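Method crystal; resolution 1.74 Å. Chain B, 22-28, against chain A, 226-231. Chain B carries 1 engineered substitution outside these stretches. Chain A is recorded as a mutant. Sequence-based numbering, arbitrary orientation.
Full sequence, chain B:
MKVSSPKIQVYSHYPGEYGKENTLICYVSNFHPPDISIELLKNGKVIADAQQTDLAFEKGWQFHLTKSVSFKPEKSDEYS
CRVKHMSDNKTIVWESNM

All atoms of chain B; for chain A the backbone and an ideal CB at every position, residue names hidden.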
# COMPACT_ATOMS: atom_id res chain seq x y z
N ASN B 22 14.88 -10.68 -12.81
CA ASN B 22 14.15 -9.48 -12.44
C ASN B 22 12.87 -9.90 -11.72
O ASN B 22 12.63 -11.09 -11.50
CB ASN B 22 13.82 -8.68 -13.70
CG ASN B 22 13.75 -7.18 -13.46
OD1 ASN B 22 13.36 -6.71 -12.39
ND2 ASN B 22 14.12 -6.40 -14.48
N THR B 23 12.06 -8.92 -11.34
CA THR B 23 10.76 -9.18 -10.73
C THR B 23 9.69 -8.38 -11.48
O THR B 23 9.80 -7.17 -11.62
CB THR B 23 10.75 -8.85 -9.22
OG1 THR B 23 11.77 -9.60 -8.57
CG2 THR B 23 9.41 -9.21 -8.60
N LEU B 24 8.68 -9.09 -11.96
CA LEU B 24 7.54 -8.47 -12.61
C LEU B 24 6.51 -8.11 -11.56
O LEU B 24 6.10 -8.96 -10.76
CB LEU B 24 6.95 -9.43 -13.64
CG LEU B 24 5.72 -8.98 -14.42
CD1 LEU B 24 6.02 -7.80 -15.35
CD2 LEU B 24 5.16 -10.17 -15.19
N ILE B 25 6.08 -6.86 -11.56
CA ILE B 25 5.19 -6.34 -10.53
C ILE B 25 3.94 -5.72 -11.14
O ILE B 25 4.01 -4.93 -12.10
CB ILE B 25 5.90 -5.28 -9.65
CG1 ILE B 25 7.16 -5.87 -9.00
CG2 ILE B 25 4.94 -4.70 -8.61
CD1 ILE B 25 8.12 -4.85 -8.43
N CYS B 26 2.78 -6.09 -10.59
CA CYS B 26 1.53 -5.46 -10.96
C CYS B 26 0.90 -4.86 -9.71
O CYS B 26 0.47 -5.58 -8.81
CB CYS B 26 0.60 -6.47 -11.64
SG CYS B 26 -0.98 -5.80 -12.19
N TYR B 27 0.88 -3.53 -9.66
CA TYR B 27 0.30 -2.78 -8.55
C TYR B 27 -1.12 -2.35 -8.90
O TYR B 27 -1.33 -1.58 -9.85
CB TYR B 27 1.15 -1.55 -8.22
CG TYR B 27 0.69 -0.74 -7.03
CD1 TYR B 27 0.42 -1.35 -5.79
CD2 TYR B 27 0.56 0.64 -7.11
CE1 TYR B 27 0.01 -0.60 -4.70
CE2 TYR B 27 0.16 1.40 -6.03
CZ TYR B 27 -0.12 0.77 -4.83
OH TYR B 27 -0.52 1.53 -3.76
N VAL B 28 -2.07 -2.87 -8.14
CA VAL B 28 -3.49 -2.64 -8.40
C VAL B 28 -4.06 -1.84 -7.22
O VAL B 28 -4.06 -2.32 -6.09
CB VAL B 28 -4.24 -3.98 -8.59
CG1 VAL B 28 -5.72 -3.75 -8.88
CG2 VAL B 28 -3.60 -4.78 -9.72
N UNK A 226 5.39 7.45 -7.16
CA UNK A 226 6.08 6.54 -6.26
C UNK A 226 5.40 5.18 -6.33
O UNK A 226 4.17 5.09 -6.21
CB UNK A 226 6.09 7.08 -4.83
N UNK A 227 6.19 4.13 -6.53
CA UNK A 227 5.64 2.78 -6.68
C UNK A 227 6.32 1.80 -5.74
O UNK A 227 7.53 1.89 -5.53
CB UNK A 227 5.79 2.30 -8.13
N UNK A 228 5.55 0.84 -5.20
CA UNK A 228 6.16 -0.16 -4.32
C UNK A 228 6.84 -1.28 -5.09
O UNK A 228 6.33 -1.75 -6.12
CB UNK A 228 5.10 -0.75 -3.39
N UNK A 229 7.99 -1.71 -4.60
CA UNK A 229 8.56 -2.97 -5.04
C UNK A 229 7.96 -4.12 -4.23
O UNK A 229 7.14 -3.89 -3.34
CB UNK A 229 10.08 -2.95 -4.91
N UNK A 230 8.37 -5.35 -4.54
CA UNK A 230 7.84 -6.55 -3.90
C UNK A 230 8.43 -6.81 -2.52
O UNK A 230 7.88 -7.61 -1.75
CB UNK A 230 8.09 -7.76 -4.80
N UNK A 231 9.53 -6.13 -2.20
CA UNK A 231 10.35 -6.46 -1.03
C UNK A 231 10.35 -5.37 0.05
O UNK A 231 11.18 -5.41 0.96
CB UNK A 231 11.79 -6.72 -1.48

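Chain B offers one side of a strand. Thr B23, Ile B25 and Tyr B27 turn their CA-to-CB bonds toward chain A, while Leu B24 points away. The surface is therefore the hydroxyl and methyl of Thr B23, a branched aliphatic chain and an aromatic ring.

Position 226 has no atom of the chain B stretch within 5.5 Å of its ideal CB. Nothing visible restricts the choice. The deposited residue is Leu A226, which makes no contact here.

Position 227 has extended backbone angles (-128/144), and its CA-to-CB bond points sideways. Only a side chain of some length could reach the ring of Tyr B27. Leucine, methionine or a long polar chain would do. The residue is Leu A227, with chi1 in m and chi2 in t. Its CD2 lies 4.2 Å from CD2 of Tyr B27, an apolar contact oblique to the ring.

Position 228 points toward chain B. Its ideal CB is 5.3 Å from CE1 of Tyr B27, so there is room for a small or medium apolar group against the ring. A phi of -81° also permits proline; valine or isoleucine would be reasonable as well. The residue is Pro A228. Its CG sits over one face of the ring, 3.9 Å from the centroid of Tyr B27 and 17° off the normal, a CH-pi contact. Pro A228 CG is 3.7 Å from Tyr B27 CD1.

Position 229 points sideways, with its ideal CB 4.5 Å from CD1 of Ile B25. That methyl group offers packing but no polar partner, so a small or medium side chain of either character could fit. The residue is Asn A229, chi1 in m. Its OD1 packs 3.6 Å from Ile B25 CD1; the polar needs of this oxygen are met elsewhere in the structure.

Position 230 points toward chain B. Its ideal CB lies 4.3 Å from CG2 of Thr B23 and 4.7 Å from CD1 of Ile B25. An aliphatic stem suits these methyl groups, and a polar end could approach the Thr B23 hydroxyl. Glutamine, glutamate, lysine or methionine are all plausible. The residue is Glu A230, with chi1 in p and chi2 in m. OE1 is 3.7 Å from Thr B23 OG1, without a hydrogen bond, and OE2 is 3.8 Å from Ile B25 CD1.

Position 231 is again beyond reach of the stretch, so many residues would serve. It is Asp A231, which touches a crystal neighbour.

No hydrogen bond joins the two stretches.

Chain A (226-231) LLPNED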
# COMPACT_ATOMS: atom_id res chain seq x y z
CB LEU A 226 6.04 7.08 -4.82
CG LEU A 226 6.67 6.24 -3.70
CD1 LEU A 226 8.18 6.12 -3.85
CD2 LEU A 226 6.33 6.83 -2.34
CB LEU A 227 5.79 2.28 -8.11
CG LEU A 227 5.05 3.00 -9.24
CD1 LEU A 227 5.55 2.49 -10.58
CD2 LEU A 227 3.54 2.83 -9.12
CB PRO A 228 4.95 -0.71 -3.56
CG PRO A 228 3.82 -0.59 -4.52
CD PRO A 228 4.09 0.67 -5.30
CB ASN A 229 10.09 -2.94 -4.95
CG ASN A 229 10.73 -2.16 -6.08
OD1 ASN A 229 10.21 -2.14 -7.21
ND2 ASN A 229 11.85 -1.50 -5.81
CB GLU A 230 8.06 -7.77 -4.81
CG GLU A 230 9.43 -8.45 -4.71
CD GLU A 230 10.58 -7.66 -5.32
OE1 GLU A 230 11.74 -8.10 -5.14
OE2 GLU A 230 10.36 -6.62 -5.97
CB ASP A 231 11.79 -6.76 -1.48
CG ASP A 231 12.48 -5.55 -2.13
OD1 ASP A 231 11.82 -4.51 -2.34
OD2 ASP A 231 13.68 -5.65 -2.43
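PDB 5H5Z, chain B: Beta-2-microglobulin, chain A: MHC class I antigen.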